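Local coordinates for protein shikimate dehydrogenase (NADP(+)) (PDB 5DZS) that probably catalyses the reversible, NADPH-linked reduction of 3-dehydroshikimate to shikimate on the pathway to chorismate and the aromatic amino acids, at residues Phe103-Met108 with Lys131-Tyr136; Lys144-Thr149 with Lys161-Asp166; Ile199-Asp204 with Asn223-Lys228. One frame throughout, in Å; residues are numbered along the deposited sequence.

Contact 1: Phe103-Met108 with Lys131-Tyr136; sequences FGLDSM and KAALTY
Apolar packing carries most of this buried contact between helices 101-111 and 128-139, whose segments cross at -57° with their axes 9.7 Å apart at the closest point. Leu-105 provides most of the apolar contact on its helix. Its CG stands anti to the carbonyl carbon (chi1 -70°), which sends the CD1 branch end-on into the backbone of the other helix. There CD1 of Leu-105 lies only 3.5 Å from CA of Ala-133, a tight fit for two carbons, and 4.0 Å from CB of Ala-132. Two successive alanines suit this place, because their single methyls let the leucine tip come down onto the main chain itself.

The aromatic part of the contact belongs to Tyr-136. With CG anti to the backbone N (chi1 171°), its ring reaches across to helix 101-111 and lies against the turn at Asp-106, whose backbone N sits over one face. The Asp-106 side chain crosses the ring at about a right angle, and its OD1 comes to 3.5 Å from Tyr-136 CE1. This is a van der Waals approach; the carboxylate has its polar partner elsewhere, OD2 forming a salt bridge with Lys-110 one turn further along the same helix.

Around this core, Phe-109 meets the Tyr-136 ring, and Leu-105 also packs on Met-235 of helix 233-248 and on Leu-209, a predicted NADP(+)-binding residue. Ala-132 touches Asp-101, predicted to bind shikimate, so the contact adjoins the predicted shikimate and NADP(+) sites, with Thr-135 of helix 128-139 turned to helix 77-82.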
loop_
_atom_site.group_PDB
_atom_site.type_symbol
_atom_site.label_atom_id
_atom_site.label_comp_id
_atom_site.label_asym_id
_atom_site.label_seq_id
_atom_site.Cartn_x
_atom_site.Cartn_y
_atom_site.Cartn_z
ATOM N N PHE B 103 -11.506 -4.574 -3.903
ATOM C CA PHE B 103 -10.411 -5.339 -4.521
ATOM C C PHE B 103 -10.715 -6.830 -4.681
ATOM O O PHE B 103 -10.518 -7.398 -5.774
ATOM C CB PHE B 103 -9.101 -5.163 -3.742
ATOM C CG PHE B 103 -8.069 -6.175 -4.109
ATOM C CD1 PHE B 103 -7.197 -5.947 -5.168
ATOM C CD2 PHE B 103 -8.020 -7.391 -3.460
ATOM C CE1 PHE B 103 -6.268 -6.911 -5.536
ATOM C CE2 PHE B 103 -7.101 -8.355 -3.828
ATOM C CZ PHE B 103 -6.226 -8.113 -4.871
ATOM N N GLY B 104 -11.232 -7.452 -3.616
ATOM C CA GLY B 104 -11.550 -8.874 -3.631
ATOM C C GLY B 104 -12.656 -9.197 -4.621
ATOM O O GLY B 104 -12.610 -10.254 -5.271
ATOM N N LEU B 105 -13.661 -8.320 -4.720
ATOM C CA LEU B 105 -14.754 -8.520 -5.675
ATOM C C LEU B 105 -14.197 -8.464 -7.104
ATOM O O LEU B 105 -14.486 -9.337 -7.927
ATOM C CB LEU B 105 -15.846 -7.458 -5.508
ATOM C CG LEU B 105 -16.711 -7.527 -4.244
ATOM C CD1 LEU B 105 -17.343 -6.174 -3.942
ATOM C CD2 LEU B 105 -17.769 -8.611 -4.387
ATOM N N ASP B 106 -13.376 -7.447 -7.372
ATOM C CA ASP B 106 -12.785 -7.281 -8.696
ATOM C C ASP B 106 -12.040 -8.557 -9.077
ATOM O O ASP B 106 -12.189 -9.081 -10.172
ATOM C CB ASP B 106 -11.835 -6.096 -8.723
ATOM C CG ASP B 106 -11.155 -5.930 -10.060
ATOM O OD1 ASP B 106 -11.851 -5.660 -11.049
ATOM O OD2 ASP B 106 -9.921 -6.055 -10.118
ATOM N N SER B 107 -11.237 -9.045 -8.147
ATOM C CA SER B 107 -10.464 -10.266 -8.319
ATOM C C SER B 107 -11.332 -11.493 -8.662
ATOM O O SER B 107 -11.045 -12.226 -9.636
ATOM C CB SER B 107 -9.697 -10.532 -7.025
ATOM O OG SER B 107 -8.902 -11.685 -7.131
ATOM N N MET B 108 -12.382 -11.691 -7.858
ATOM C CA MET B 108 -13.355 -12.794 -7.991
ATOM C C MET B 108 -14.084 -12.760 -9.340
ATOM O O MET B 108 -14.290 -13.795 -9.973
ATOM C CB MET B 108 -14.382 -12.699 -6.847
ATOM C CG MET B 108 -15.568 -13.660 -6.933
ATOM S SD MET B 108 -16.844 -13.391 -5.660
ATOM C CE MET B 108 -17.452 -11.774 -6.126
ATOM N N LYS B 131 -21.988 -2.256 0.199
ATOM C CA LYS B 131 -21.506 -0.940 -0.226
ATOM C C LYS B 131 -20.331 -1.070 -1.209
ATOM O O LYS B 131 -20.237 -0.319 -2.189
ATOM C CB LYS B 131 -21.103 -0.085 0.988
ATOM C CG LYS B 131 -22.262 0.410 1.849
ATOM C CD LYS B 131 -21.754 1.163 3.077
ATOM C CE LYS B 131 -22.878 1.839 3.843
ATOM N NZ LYS B 131 -23.904 0.896 4.362
ATOM N N ALA B 132 -19.458 -2.036 -0.951
ATOM C CA ALA B 132 -18.309 -2.291 -1.819
ATOM C C ALA B 132 -18.773 -2.833 -3.152
ATOM O O ALA B 132 -18.239 -2.462 -4.195
ATOM C CB ALA B 132 -17.353 -3.269 -1.177
ATOM N N ALA B 133 -19.735 -3.751 -3.100
ATOM C CA ALA B 133 -20.306 -4.346 -4.297
ATOM C C ALA B 133 -21.006 -3.287 -5.134
ATOM O O ALA B 133 -20.860 -3.265 -6.366
ATOM C CB ALA B 133 -21.261 -5.474 -3.932
ATOM N N LEU B 134 -21.767 -2.411 -4.479
ATOM C CA LEU B 134 -22.414 -1.307 -5.162
ATOM C C LEU B 134 -21.346 -0.453 -5.859
ATOM O O LEU B 134 -21.477 -0.127 -7.028
ATOM C CB LEU B 134 -23.229 -0.465 -4.167
ATOM C CG LEU B 134 -23.879 0.836 -4.661
ATOM C CD1 LEU B 134 -25.076 1.199 -3.782
ATOM C CD2 LEU B 134 -22.881 1.994 -4.746
ATOM N N THR B 135 -20.292 -0.118 -5.121
ATOM C CA THR B 135 -19.199 0.708 -5.640
ATOM C C THR B 135 -18.542 0.030 -6.853
ATOM O O THR B 135 -18.324 0.667 -7.895
ATOM C CB THR B 135 -18.157 0.992 -4.531
ATOM O OG1 THR B 135 -18.809 1.567 -3.387
ATOM C CG2 THR B 135 -17.074 1.949 -5.012
ATOM N N TYR B 136 -18.247 -1.259 -6.718
ATOM C CA TYR B 136 -17.637 -2.021 -7.804
ATOM C C TYR B 136 -18.535 -2.086 -9.036
ATOM O O TYR B 136 -18.082 -1.798 -10.152
ATOM C CB TYR B 136 -17.281 -3.438 -7.338
ATOM C CG TYR B 136 -16.852 -4.326 -8.471
ATOM C CD1 TYR B 136 -15.583 -4.226 -9.009
ATOM C CD2 TYR B 136 -17.727 -5.248 -9.020
ATOM C CE1 TYR B 136 -15.192 -5.033 -10.061
ATOM C CE2 TYR B 136 -17.355 -6.057 -10.078
ATOM C CZ TYR B 136 -16.088 -5.950 -10.593
ATOM O OH TYR B 136 -15.725 -6.765 -11.656
#

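Contact 2: Lys144-Thr149 with Lys161-Asp166; sequences KLYVST and KAILID. With SO4 (sulfate ion), chain E.
Strands 144-149 and 163-166 form the outer parallel pair at one end of the six-stranded parallel sheet of the Rossmann-type NADP(+)-binding domain. Four backbone hydrogen bonds join them in the alternating parallel pattern. Ile-163 N gives to Leu-145 O (2.8 Å), Val-147 N to Ile-163 O, Ile-165 N to Val-147 O (3.0 Å), and Thr-149 N to Ile-165 O. All are nearly straight, and three donors lie in the carbonyl plane; Val-147 N instead stands above the plane of the Ile-163 carbonyl.

On one face, Tyr-146 lies alongside Ile-163, pointing the same way, and its CD2 meets both CB of Ile-163 and, at 3.8 Å, CG2 of Ile-165. Ile-165 holds CG1 in the crowded position between backbone N and carbonyl carbon (chi1 62°), which lays CD1 against CB of Tyr-146. At the margin the Lys-144 chain bends at chi2 (76°), bringing CE within a tight 3.4 Å of Ile-163 CD1. Beta-branched and aromatic residues suit these extended positions. The other face carries Val-147 and Thr-149, whose CG2 touches Leu-164 CD1 at 3.7 Å; small Ala-162, beside Leu-145, lets Leu-134 of helix 128-139 pack close.

Thr-149 also turns OG1 anti to its backbone N (chi1 -174°) and donates to O4 of a sulfate ion at 2.7 Å, an anion probably left from crystallisation. Ser-148 OG, by contrast, is buried without a partner. The chemistry thus divides: main-chain bonds fix the strand register and mostly apolar side chains line both faces, while the hydroxyls of Thr-149 and Thr-126 hold an anion at the C-terminal end of the strand, consistent with where a Rossmann-type NADP(+) domain would receive the cofactor's 2'-phosphate.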
loop_
_atom_site.group_PDB
_atom_site.type_symbol
_atom_site.label_atom_id
_atom_site.label_comp_id
_atom_site.label_asym_id
_atom_site.label_seq_id
_atom_site.Cartn_x
_atom_site.Cartn_y
_atom_site.Cartn_z
ATOM N N LYS B 144 -28.127 -1.327 -14.719
ATOM C CA LYS B 144 -29.178 -1.168 -13.721
ATOM C C LYS B 144 -28.734 -1.874 -12.444
ATOM O O LYS B 144 -28.354 -3.033 -12.506
ATOM C CB LYS B 144 -30.448 -1.837 -14.251
ATOM C CG LYS B 144 -31.727 -1.595 -13.461
ATOM C CD LYS B 144 -32.298 -0.208 -13.705
ATOM C CE LYS B 144 -33.717 -0.112 -13.171
ATOM N NZ LYS B 144 -34.310 1.237 -13.346
ATOM N N LEU B 145 -28.786 -1.182 -11.305
ATOM C CA LEU B 145 -28.398 -1.773 -10.010
ATOM C C LEU B 145 -29.460 -1.581 -8.924
ATOM O O LEU B 145 -29.876 -0.450 -8.634
ATOM C CB LEU B 145 -27.078 -1.177 -9.514
ATOM C CG LEU B 145 -26.557 -1.759 -8.192
ATOM C CD1 LEU B 145 -26.260 -3.249 -8.324
ATOM C CD2 LEU B 145 -25.324 -1.015 -7.715
ATOM N N TYR B 146 -29.895 -2.693 -8.333
ATOM C CA TYR B 146 -30.842 -2.676 -7.228
ATOM C C TYR B 146 -30.138 -3.210 -5.980
ATOM O O TYR B 146 -29.257 -4.062 -6.075
ATOM C CB TYR B 146 -32.033 -3.595 -7.488
ATOM C CG TYR B 146 -32.843 -3.358 -8.753
ATOM C CD1 TYR B 146 -32.478 -3.960 -9.953
ATOM C CD2 TYR B 146 -34.012 -2.607 -8.727
ATOM C CE1 TYR B 146 -33.222 -3.780 -11.109
ATOM C CE2 TYR B 146 -34.771 -2.426 -9.878
ATOM C CZ TYR B 146 -34.368 -3.012 -11.062
ATOM O OH TYR B 146 -35.123 -2.832 -12.203
ATOM N N VAL B 147 -30.534 -2.705 -4.819
ATOM C CA VAL B 147 -30.049 -3.212 -3.538
ATOM C C VAL B 147 -31.309 -3.547 -2.753
ATOM O O VAL B 147 -32.158 -2.676 -2.553
ATOM C CB VAL B 147 -29.195 -2.190 -2.774
ATOM C CG1 VAL B 147 -28.780 -2.752 -1.423
ATOM C CG2 VAL B 147 -27.970 -1.815 -3.592
ATOM N N SER B 148 -31.448 -4.807 -2.350
ATOM C CA SER B 148 -32.644 -5.269 -1.628
ATOM C C SER B 148 -32.441 -5.324 -0.121
ATOM O O SER B 148 -31.436 -5.842 0.358
ATOM C CB SER B 148 -33.059 -6.651 -2.132
ATOM O OG SER B 148 -34.331 -7.012 -1.621
ATOM N N THR B 149 -33.411 -4.794 0.620
ATOM C CA THR B 149 -33.363 -4.764 2.080
ATOM C C THR B 149 -34.712 -5.234 2.622
ATOM O O THR B 149 -35.727 -5.146 1.924
ATOM C CB THR B 149 -33.020 -3.343 2.589
ATOM O OG1 THR B 149 -32.836 -3.360 4.009
ATOM C CG2 THR B 149 -34.106 -2.333 2.211
ATOM N N LYS B 161 -27.878 6.276 -8.351
ATOM C CA LYS B 161 -28.109 5.382 -9.482
ATOM C C LYS B 161 -28.647 4.026 -9.007
ATOM O O LYS B 161 -29.398 3.368 -9.726
ATOM C CB LYS B 161 -26.821 5.191 -10.286
ATOM C CG LYS B 161 -26.947 4.222 -11.451
ATOM C CD LYS B 161 -25.680 4.190 -12.292
ATOM C CE LYS B 161 -25.744 3.098 -13.349
ATOM N NZ LYS B 161 -26.915 3.256 -14.256
ATOM N N ALA B 162 -28.256 3.612 -7.803
ATOM C CA ALA B 162 -28.734 2.348 -7.241
ATOM C C ALA B 162 -30.168 2.511 -6.726
ATOM O O ALA B 162 -30.506 3.534 -6.128
ATOM C CB ALA B 162 -27.816 1.887 -6.121
ATOM N N ILE B 163 -31.006 1.506 -6.962
ATOM C CA ILE B 163 -32.406 1.554 -6.534
ATOM C C ILE B 163 -32.658 0.676 -5.306
ATOM O O ILE B 163 -32.428 -0.530 -5.331
ATOM C CB ILE B 163 -33.348 1.111 -7.672
ATOM C CG1 ILE B 163 -33.027 1.899 -8.943
ATOM C CG2 ILE B 163 -34.808 1.290 -7.264
ATOM C CD1 ILE B 163 -33.783 1.430 -10.159
ATOM N N LEU B 164 -33.141 1.297 -4.237
ATOM C CA LEU B 164 -33.441 0.576 -3.015
ATOM C C LEU B 164 -34.802 -0.092 -3.166
ATOM O O LEU B 164 -35.794 0.572 -3.499
ATOM C CB LEU B 164 -33.465 1.532 -1.820
ATOM C CG LEU B 164 -33.685 0.874 -0.454
ATOM C CD1 LEU B 164 -32.465 0.050 -0.062
ATOM C CD2 LEU B 164 -33.990 1.919 0.612
ATOM N N ILE B 165 -34.840 -1.404 -2.937
ATOM C CA ILE B 165 -36.075 -2.178 -3.011
ATOM C C ILE B 165 -36.186 -3.097 -1.811
ATOM O O ILE B 165 -35.224 -3.260 -1.059
ATOM C CB ILE B 165 -36.142 -3.053 -4.287
ATOM C CG1 ILE B 165 -35.001 -4.086 -4.300
ATOM C CG2 ILE B 165 -36.096 -2.177 -5.533
ATOM C CD1 ILE B 165 -35.068 -5.061 -5.455
ATOM N N ASP B 166 -37.371 -3.675 -1.619
ATOM C CA ASP B 166 -37.566 -4.674 -0.570
ATOM C C ASP B 166 -37.745 -6.023 -1.262
ATOM O O ASP B 166 -37.831 -6.086 -2.489
ATOM C CB ASP B 166 -38.713 -4.329 0.398
ATOM C CG ASP B 166 -40.074 -4.319 -0.261
ATOM O OD1 ASP B 166 -40.267 -4.950 -1.321
ATOM O OD2 ASP B 166 -40.976 -3.683 0.318
HETATM S S SO4 E . -30.936 -6.368 4.782
HETATM O O1 SO4 E . -31.200 -7.064 3.502
HETATM O O2 SO4 E . -32.090 -6.579 5.683
HETATM O O3 SO4 E . -29.702 -6.915 5.394
HETATM O O4 SO4 E . -30.748 -4.919 4.549
#

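Contact 3: Ile199-Asp204 with Asn223-Lys228; sequences IIQNFD and NSMGKK
A lysine ammonium bonded to backbone carbonyls joins two chain reversals at the edge of the Rossmann-type NADP(+)-binding domain, away from the predicted ligand sites. Each segment begins in the last turn of a helix and leads to a strand, 205-208 or 228-230, neighbours in the parallel sheet. The first turns through a type I beta turn from Ile-200 to Phe-203. The second ends helix 217-224 with a Schellman motif, in which Gly-226 is the C-prime residue; its positive phi (68°) is easily adopted without a side chain.

Met-225 makes the apolar part. Extended beyond CG, it brings SD to 3.9 Å from CA of Gln-201 and crosses Ile-200 at about a right angle, SD to CG2. A flexible, unbranched thioether suits this spot, as it can lie along the backbone of the turn. Ile-200 also packs on Phe-218 and Ile-221 of helix 217-224.

Beside the lysine, main chain meets main chain where Lys-228 N donates to Asp-204 O at 3.2 Å, a fairly straight bond at the start of the strand pairing that Lys-228 continues with Leu-206.

Lys-227 contributes the polar grip. Its chain bends at chi2 (-62°) and chi4, so the methylenes run past the Phe-203 carbonyl and the ammonium folds in over the turn. A long, flexible donor suits this place because it can reach two carbonyls, whose partial negative charges would be expected to stabilise its positive one. NZ of Lys-227 bonds to Gln-201 O at 3.0 Å from above the carbonyl plane, and to Phe-203 O at 2.8 Å nearly along the C=O axis.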
loop_
_atom_site.group_PDB
_atom_site.type_symbol
_atom_site.label_atom_id
_atom_site.label_comp_id
_atom_site.label_asym_id
_atom_site.label_seq_id
_atom_site.Cartn_x
_atom_site.Cartn_y
_atom_site.Cartn_z
ATOM N N ILE B 199 -37.358 -16.344 -7.143
ATOM C CA ILE B 199 -36.552 -15.148 -7.411
ATOM C C ILE B 199 -35.256 -15.575 -8.099
ATOM O O ILE B 199 -34.830 -14.956 -9.076
ATOM C CB ILE B 199 -36.248 -14.352 -6.120
ATOM C CG1 ILE B 199 -37.525 -13.667 -5.611
ATOM C CG2 ILE B 199 -35.145 -13.307 -6.360
ATOM C CD1 ILE B 199 -37.379 -13.022 -4.244
ATOM N N ILE B 200 -34.645 -16.650 -7.606
ATOM C CA ILE B 200 -33.404 -17.157 -8.199
ATOM C C ILE B 200 -33.609 -17.518 -9.665
ATOM O O ILE B 200 -32.726 -17.340 -10.497
ATOM C CB ILE B 200 -32.855 -18.376 -7.429
ATOM C CG1 ILE B 200 -32.406 -17.926 -6.033
ATOM C CG2 ILE B 200 -31.679 -18.988 -8.180
ATOM C CD1 ILE B 200 -31.922 -19.038 -5.125
ATOM N N GLN B 201 -34.798 -18.002 -9.983
ATOM C CA GLN B 201 -35.098 -18.372 -11.352
ATOM C C GLN B 201 -35.004 -17.180 -12.322
ATOM O O GLN B 201 -34.750 -17.377 -13.504
ATOM C CB GLN B 201 -36.481 -19.004 -11.410
ATOM C CG GLN B 201 -36.813 -19.666 -12.728
ATOM C CD GLN B 201 -38.100 -20.448 -12.645
ATOM O OE1 GLN B 201 -38.708 -20.542 -11.576
ATOM N NE2 GLN B 201 -38.524 -21.021 -13.766
ATOM N N ASN B 202 -35.159 -15.951 -11.814
ATOM C CA ASN B 202 -35.127 -14.754 -12.671
ATOM C C ASN B 202 -33.738 -14.168 -12.956
ATOM O O ASN B 202 -33.638 -13.078 -13.526
ATOM C CB ASN B 202 -36.032 -13.653 -12.085
ATOM C CG ASN B 202 -37.498 -14.041 -12.058
ATOM O OD1 ASN B 202 -37.953 -14.878 -12.844
ATOM N ND2 ASN B 202 -38.256 -13.410 -11.165
ATOM N N PHE B 203 -32.684 -14.883 -12.573
ATOM C CA PHE B 203 -31.311 -14.414 -12.791
ATOM C C PHE B 203 -30.482 -15.492 -13.465
ATOM O O PHE B 203 -30.826 -16.669 -13.396
ATOM C CB PHE B 203 -30.689 -13.931 -11.463
ATOM C CG PHE B 203 -31.370 -12.712 -10.923
ATOM C CD1 PHE B 203 -32.540 -12.831 -10.185
ATOM C CD2 PHE B 203 -30.901 -11.443 -11.226
ATOM C CE1 PHE B 203 -33.211 -11.705 -9.734
ATOM C CE2 PHE B 203 -31.559 -10.316 -10.770
ATOM C CZ PHE B 203 -32.717 -10.446 -10.025
ATOM N N ASP B 204 -29.419 -15.070 -14.147
ATOM C CA ASP B 204 -28.515 -15.979 -14.865
ATOM C C ASP B 204 -27.271 -16.369 -14.068
ATOM O O ASP B 204 -26.751 -17.476 -14.230
ATOM C CB ASP B 204 -28.034 -15.325 -16.166
ATOM C CG ASP B 204 -29.141 -15.128 -17.177
ATOM O OD1 ASP B 204 -30.122 -15.907 -17.178
ATOM O OD2 ASP B 204 -29.015 -14.198 -17.998
ATOM N N ASN B 223 -27.389 -24.035 -8.753
ATOM C CA ASN B 223 -26.802 -25.127 -9.523
ATOM C C ASN B 223 -27.844 -26.101 -10.053
ATOM O O ASN B 223 -27.663 -26.670 -11.126
ATOM C CB ASN B 223 -25.758 -25.879 -8.694
ATOM C CG ASN B 223 -24.465 -25.104 -8.549
ATOM O OD1 ASN B 223 -23.985 -24.497 -9.508
ATOM N ND2 ASN B 223 -23.881 -25.138 -7.359
ATOM N N SER B 224 -28.937 -26.282 -9.311
ATOM C CA SER B 224 -29.999 -27.206 -9.730
ATOM C C SER B 224 -30.716 -26.703 -10.987
ATOM O O SER B 224 -31.335 -27.482 -11.706
ATOM C CB SER B 224 -31.012 -27.431 -8.603
ATOM O OG SER B 224 -31.786 -26.271 -8.354
ATOM N N MET B 225 -30.627 -25.398 -11.242
ATOM C CA MET B 225 -31.246 -24.795 -12.423
ATOM C C MET B 225 -30.226 -24.565 -13.536
ATOM O O MET B 225 -30.533 -23.918 -14.539
ATOM C CB MET B 225 -31.864 -23.450 -12.066
ATOM C CG MET B 225 -32.920 -23.494 -10.986
ATOM S SD MET B 225 -33.502 -21.821 -10.668
ATOM C CE MET B 225 -34.741 -22.140 -9.432
ATOM N N GLY B 226 -29.015 -25.087 -13.357
ATOM C CA GLY B 226 -27.963 -24.912 -14.349
ATOM C C GLY B 226 -27.475 -23.476 -14.458
ATOM O O GLY B 226 -26.876 -23.095 -15.467
ATOM N N LYS B 227 -27.724 -22.671 -13.426
ATOM C CA LYS B 227 -27.285 -21.279 -13.443
ATOM C C LYS B 227 -25.804 -21.229 -13.147
ATOM O O LYS B 227 -25.242 -22.191 -12.624
ATOM C CB LYS B 227 -28.055 -20.442 -12.409
ATOM C CG LYS B 227 -29.566 -20.404 -12.624
ATOM C CD LYS B 227 -29.938 -19.780 -13.965
ATOM C CE LYS B 227 -31.432 -19.865 -14.264
ATOM N NZ LYS B 227 -32.278 -19.097 -13.312
ATOM N N LYS B 228 -25.164 -20.122 -13.515
ATOM C CA LYS B 228 -23.745 -19.923 -13.224
ATOM C C LYS B 228 -23.640 -19.515 -11.756
ATOM O O LYS B 228 -24.354 -18.620 -11.314
ATOM C CB LYS B 228 -23.145 -18.858 -14.149
ATOM C CG LYS B 228 -21.658 -18.606 -13.951
ATOM C CD LYS B 228 -21.109 -17.689 -15.034
ATOM C CE LYS B 228 -19.690 -17.220 -14.736
ATOM N NZ LYS B 228 -18.732 -18.334 -14.491
#

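Overall arrangement
Contact 1 is the buried core contact, near the centre of the chain beside the predicted substrate and cofactor sites, and it relies on close fit between helices. Contacts 2 and 3 are only partly buried, contact 3 with three exposed residues, and lie near opposite ends of one parallel sheet: contact 2 pairs two strands, whereas contact 3 ties together the turns leading into two others. Contacts 1 and 2 share helix 128-139, since Leu-134 points away from helix 101-111 and packs on Ala-162, Leu-145 and Val-147. Contact 3 touches neither. Polar bonding changes in kind: none across contact 1, regular backbone pairing in contact 2, and in contact 3 a lysine ammonium on two carbonyls plus one backbone bond.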